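Local coordinates for F-actin-capping protein subunit alpha (Plasmodium berghei, PDB 7A0H) that probably binds the fast-growing barbed ends of actin filaments, without needing calcium, and blocks subunit exchange there without severing them, at residues A[82-86]-A[114-118]; A[159-163]-A[173-177]. Numbering follows the deposited sequence.

Contact 1: A[82-86]-A[114-118]; sequences HPNLK and EKYRV
A turn and a helix can be joined largely by polar side chains, as 82-86 and 114-118 illustrate. Pro-83 to Leu-85 have helical backbone angles; Lys-86 (phi/psi 64/62) closes the turn with a backbone hydrogen bond, N to His-82 O, 2.9 Å, and His-82 ND1 (chi1 t) accepts one from Leu-85 N, 2.9 Å. Nearest CA pairs are Pro-83 to Arg-117, 8.9 Å, and Asn-84 to Val-118, 8.1 Å. Arg-117 is t, t, p, with chi4 near 75°. Asn-84 (chi1 m) brings OD1 near the guanidinium plane, accepting from Arg-117 NH1 (2.6 Å) and NH2 (2.8 Å); Pro-83 CB lies 3.6 Å from NH1. Glu-114 (t, p) holds Arg-117 NE by OE1, 2.9 Å, and NH2 by OE2, 3.0 Å. Lys-86 (m, m, t, m) brings NZ 2.7 Å from Glu-114 OE2 and 2.8 Å from Pro-83 O; the carboxylate offsets two cations, Lys-86 NZ and Arg-117 NH2 being 3.6 Å apart. This salt-bridge network connects the turn between strands 79-82 and 87-92 to helix 112-131, with strand 154-167 touching Pro-83 and Arg-117.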
loop_
_atom_site.group_PDB
_atom_site.type_symbol
_atom_site.label_atom_id
_atom_site.label_comp_id
_atom_site.label_asym_id
_atom_site.label_seq_id
_atom_site.Cartn_x
_atom_site.Cartn_y
_atom_site.Cartn_z
ATOM N N HIS A 82 29.562 12.752 -5.726
ATOM C CA HIS A 82 28.958 13.664 -6.683
ATOM C C HIS A 82 29.926 13.801 -7.886
ATOM O O HIS A 82 30.955 14.454 -7.757
ATOM C CB HIS A 82 28.718 15.014 -6.024
ATOM C CG HIS A 82 27.934 15.965 -6.872
ATOM N ND1 HIS A 82 28.487 16.632 -7.938
ATOM C CD2 HIS A 82 26.672 16.440 -6.728
ATOM C CE1 HIS A 82 27.605 17.507 -8.398
ATOM N NE2 HIS A 82 26.490 17.392 -7.702
ATOM N N PRO A 83 29.655 13.180 -9.032
ATOM C CA PRO A 83 30.686 13.093 -10.090
ATOM C C PRO A 83 31.027 14.420 -10.775
ATOM O O PRO A 83 32.166 14.619 -11.219
ATOM C CB PRO A 83 30.114 12.060 -11.062
ATOM C CG PRO A 83 28.707 11.907 -10.712
ATOM C CD PRO A 83 28.610 12.152 -9.213
ATOM N N ASN A 84 30.117 15.358 -10.833
ATOM C CA ASN A 84 30.539 16.629 -11.384
ATOM C C ASN A 84 31.351 17.468 -10.449
ATOM O O ASN A 84 32.295 18.119 -10.896
ATOM C CB ASN A 84 29.355 17.410 -11.912
ATOM C CG ASN A 84 28.832 16.794 -13.199
ATOM O OD1 ASN A 84 29.457 15.851 -13.766
ATOM N ND2 ASN A 84 27.650 17.193 -13.588
ATOM N N LEU A 85 30.973 17.557 -9.154
ATOM C CA LEU A 85 31.793 18.340 -8.237
ATOM C C LEU A 85 33.065 17.629 -7.795
ATOM O O LEU A 85 33.961 18.297 -7.254
ATOM C CB LEU A 85 30.982 18.767 -6.983
ATOM C CG LEU A 85 29.802 19.666 -7.340
ATOM C CD1 LEU A 85 28.798 19.809 -6.266
ATOM C CD2 LEU A 85 30.331 21.026 -7.684
ATOM N N LYS A 86 33.158 16.306 -7.963
ATOM C CA LYS A 86 34.350 15.586 -7.531
ATOM C C LYS A 86 34.499 15.692 -6.017
ATOM O O LYS A 86 35.481 16.203 -5.477
ATOM C CB LYS A 86 35.576 16.134 -8.259
ATOM C CG LYS A 86 35.550 15.917 -9.813
ATOM C CD LYS A 86 35.439 14.399 -10.116
ATOM C CE LYS A 86 35.692 14.038 -11.597
ATOM N NZ LYS A 86 34.607 14.456 -12.532
ATOM N N GLU A 114 36.372 9.627 -18.393
ATOM C CA GLU A 114 35.779 10.862 -17.910
ATOM C C GLU A 114 35.259 11.684 -19.080
ATOM O O GLU A 114 34.323 12.466 -18.930
ATOM C CB GLU A 114 36.806 11.624 -17.043
ATOM C CG GLU A 114 36.398 13.014 -16.500
ATOM C CD GLU A 114 35.163 12.990 -15.590
ATOM O OE1 GLU A 114 34.709 11.866 -15.253
ATOM O OE2 GLU A 114 34.672 14.101 -15.234
ATOM N N LYS A 115 35.863 11.562 -20.247
ATOM C CA LYS A 115 35.369 12.348 -21.375
ATOM C C LYS A 115 34.025 11.805 -21.842
ATOM O O LYS A 115 33.079 12.566 -22.091
ATOM C CB LYS A 115 36.400 12.292 -22.504
ATOM C CG LYS A 115 37.629 13.185 -22.363
ATOM C CD LYS A 115 38.508 13.094 -23.649
ATOM C CE LYS A 115 39.827 13.872 -23.531
ATOM N NZ LYS A 115 41.008 13.133 -24.133
ATOM N N TYR A 116 33.864 10.488 -21.825
ATOM C CA TYR A 116 32.543 9.926 -22.074
ATOM C C TYR A 116 31.527 10.424 -21.058
ATOM O O TYR A 116 30.418 10.830 -21.436
ATOM C CB TYR A 116 32.673 8.416 -22.028
ATOM C CG TYR A 116 33.137 7.765 -23.318
ATOM C CD1 TYR A 116 32.242 7.449 -24.332
ATOM C CD2 TYR A 116 34.462 7.489 -23.534
ATOM C CE1 TYR A 116 32.650 6.817 -25.517
ATOM C CE2 TYR A 116 34.880 6.872 -24.688
ATOM C CZ TYR A 116 33.961 6.557 -25.683
ATOM O OH TYR A 116 34.352 5.958 -26.813
ATOM N N ARG A 117 31.908 10.418 -19.752
ATOM C CA ARG A 117 30.997 10.808 -18.669
ATOM C C ARG A 117 30.606 12.266 -18.816
ATOM O O ARG A 117 29.427 12.643 -18.632
ATOM C CB ARG A 117 31.667 10.556 -17.282
ATOM C CG ARG A 117 30.644 10.652 -16.036
ATOM C CD ARG A 117 31.335 10.949 -14.667
ATOM N NE ARG A 117 31.857 12.303 -14.697
ATOM C CZ ARG A 117 31.128 13.410 -14.596
ATOM N NH1 ARG A 117 29.814 13.367 -14.392
ATOM N NH2 ARG A 117 31.759 14.567 -14.674
ATOM N N VAL A 118 31.594 13.109 -19.091
ATOM C CA VAL A 118 31.296 14.535 -19.211
ATOM C C VAL A 118 30.295 14.735 -20.352
ATOM O O VAL A 118 29.270 15.421 -20.175
ATOM C CB VAL A 118 32.567 15.349 -19.416
ATOM C CG1 VAL A 118 32.240 16.738 -19.826
ATOM C CG2 VAL A 118 33.454 15.422 -18.038
#

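Contact 2: A[159-163]-A[173-177]; sequences ASSVY and LFLLI
Tyr-163 lays its ring beside Phe-174, CD2 to CD2 at 3.9 Å, and reaches along the partner strand to Leu-176, its CE2 4.4 Å from Leu-176 CD2. With chi1 m for Tyr-163 and t for Phe-174, Tyr-163 CD2 comes to the edge of the Phe-174 ring, near its plane. Segments 159-163 and 173-177 are both extended strands, and their axes run antiparallel at 174°, 4.8 Å apart. Ser-161 faces Leu-176 and Tyr-163 faces Phe-174 in hydrogen-bonded pairs: Ser-161 N to Leu-176 O is 2.9 Å and Leu-176 N to Ser-161 O 3.1 Å; Tyr-163 N to Phe-174 O is 2.9 Å and Phe-174 N to Tyr-163 O 3.0 Å. Between and beyond them lie the non-hydrogen-bonded pairs Val-162 with Leu-175 and Ser-160 with Ile-177, CA atoms 4.6 and 4.3 Å apart. On their face, Val-162 (t) sets CG2 3.9 Å from Leu-175 CG (chi1 m, chi2 p), and helices 112-131 and 243-266 pack there; strand 66-70 meets the other face at Ser-161, Tyr-163 and Leu-176. Such a regular hairpin within an antiparallel sheet draws its pairing from the backbone, whereas its mostly apolar side chains make each face a packing surface.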
loop_
_atom_site.group_PDB
_atom_site.type_symbol
_atom_site.label_atom_id
_atom_site.label_comp_id
_atom_site.label_asym_id
_atom_site.label_seq_id
_atom_site.Cartn_x
_atom_site.Cartn_y
_atom_site.Cartn_z
ATOM N N ALA A 159 16.842 16.095 -10.390
ATOM C CA ALA A 159 18.288 15.935 -10.398
ATOM C C ALA A 159 18.643 14.887 -11.433
ATOM O O ALA A 159 17.838 13.972 -11.724
ATOM C CB ALA A 159 18.816 15.584 -8.973
ATOM N N SER A 160 19.843 15.045 -11.998
ATOM C CA SER A 160 20.370 14.094 -12.964
ATOM C C SER A 160 21.883 14.037 -12.790
ATOM O O SER A 160 22.516 15.059 -12.484
ATOM C CB SER A 160 20.098 14.504 -14.442
ATOM O OG SER A 160 20.597 15.860 -14.708
ATOM N N SER A 161 22.469 12.897 -13.172
ATOM C CA SER A 161 23.879 12.727 -12.887
ATOM C C SER A 161 24.391 11.660 -13.798
ATOM O O SER A 161 23.626 10.789 -14.161
ATOM C CB SER A 161 24.082 12.282 -11.394
ATOM O OG SER A 161 25.461 12.117 -11.192
ATOM N N VAL A 162 25.681 11.658 -14.114
ATOM C CA VAL A 162 26.247 10.503 -14.805
ATOM C C VAL A 162 27.488 10.036 -14.041
ATOM O O VAL A 162 28.374 10.854 -13.715
ATOM C CB VAL A 162 26.603 10.779 -16.295
ATOM C CG1 VAL A 162 27.060 9.475 -16.913
ATOM C CG2 VAL A 162 25.336 11.225 -17.209
ATOM N N TYR A 163 27.577 8.709 -13.817
ATOM C CA TYR A 163 28.656 8.088 -13.056
ATOM C C TYR A 163 29.483 7.146 -13.920
ATOM O O TYR A 163 28.934 6.391 -14.729
ATOM C CB TYR A 163 28.123 7.221 -11.814
ATOM C CG TYR A 163 27.187 7.959 -10.912
ATOM C CD1 TYR A 163 27.668 8.651 -9.777
ATOM C CD2 TYR A 163 25.858 8.043 -11.219
ATOM C CE1 TYR A 163 26.829 9.407 -8.976
ATOM C CE2 TYR A 163 24.975 8.756 -10.388
ATOM C CZ TYR A 163 25.443 9.425 -9.277
ATOM O OH TYR A 163 24.562 10.164 -8.473
ATOM N N LEU A 173 28.972 3.255 -17.772
ATOM C CA LEU A 173 28.358 4.528 -17.480
ATOM C C LEU A 173 26.935 4.289 -16.997
ATOM O O LEU A 173 26.170 3.516 -17.600
ATOM C CB LEU A 173 28.381 5.412 -18.701
ATOM C CG LEU A 173 29.679 5.981 -19.269
ATOM C CD1 LEU A 173 29.270 6.394 -20.741
ATOM C CD2 LEU A 173 30.191 7.147 -18.530
ATOM N N PHE A 174 26.580 5.022 -15.967
ATOM C CA PHE A 174 25.292 4.923 -15.345
ATOM C C PHE A 174 24.724 6.308 -15.377
ATOM O O PHE A 174 25.357 7.239 -14.856
ATOM C CB PHE A 174 25.413 4.413 -13.944
ATOM C CG PHE A 174 24.065 4.177 -13.250
ATOM C CD1 PHE A 174 23.289 3.102 -13.619
ATOM C CD2 PHE A 174 23.602 5.033 -12.247
ATOM C CE1 PHE A 174 22.068 2.835 -12.989
ATOM C CE2 PHE A 174 22.364 4.780 -11.575
ATOM C CZ PHE A 174 21.615 3.684 -11.933
ATOM N N LEU A 175 23.582 6.440 -16.067
ATOM C CA LEU A 175 22.938 7.731 -16.327
ATOM C C LEU A 175 21.638 7.689 -15.582
ATOM O O LEU A 175 20.908 6.681 -15.683
ATOM C CB LEU A 175 22.636 7.985 -17.832
ATOM C CG LEU A 175 23.775 8.065 -18.866
ATOM C CD1 LEU A 175 24.123 6.659 -19.287
ATOM C CD2 LEU A 175 23.468 8.971 -20.099
ATOM N N LEU A 176 21.311 8.798 -14.932
ATOM C CA LEU A 176 20.203 8.803 -13.974
ATOM C C LEU A 176 19.503 10.151 -13.906
ATOM O O LEU A 176 20.144 11.235 -13.780
ATOM C CB LEU A 176 20.729 8.472 -12.570
ATOM C CG LEU A 176 19.766 8.456 -11.345
ATOM C CD1 LEU A 176 18.754 7.335 -11.486
ATOM C CD2 LEU A 176 20.639 8.241 -10.032
ATOM N N ILE A 177 18.174 10.070 -14.010
ATOM C CA ILE A 177 17.310 11.247 -13.860
ATOM C C ILE A 177 16.334 11.016 -12.683
ATOM O O ILE A 177 15.670 9.972 -12.630
ATOM C CB ILE A 177 16.489 11.552 -15.117
ATOM C CG1 ILE A 177 17.383 11.705 -16.347
ATOM C CG2 ILE A 177 15.676 12.866 -14.898
ATOM C CD1 ILE A 177 16.513 11.850 -17.790
#

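How the contacts relate
Read from the N terminus, contact 1 comes first: from the turn at 82-86 the chain passes through strands 87-92 and 97-103 before helix 112-131 returns to that turn. That loop is closed before contact 2 opens, so the two are in series, neither nested nor crossed. Contact 2 closes a much shorter excursion, the hairpin of strands 154-167 and 170-183. Their centres nevertheless lie about 10 Å apart, and they touch: Arg-117 NH1 probably hydrogen-bonds Val-162 O at 3.0 Å, while Pro-83 CD packs 3.3 Å from Tyr-163 CE1. Thus the sheet holding strands 79-82 and 87-92, the long helix and the sheet that begins with strand 154-167 meet at one junction.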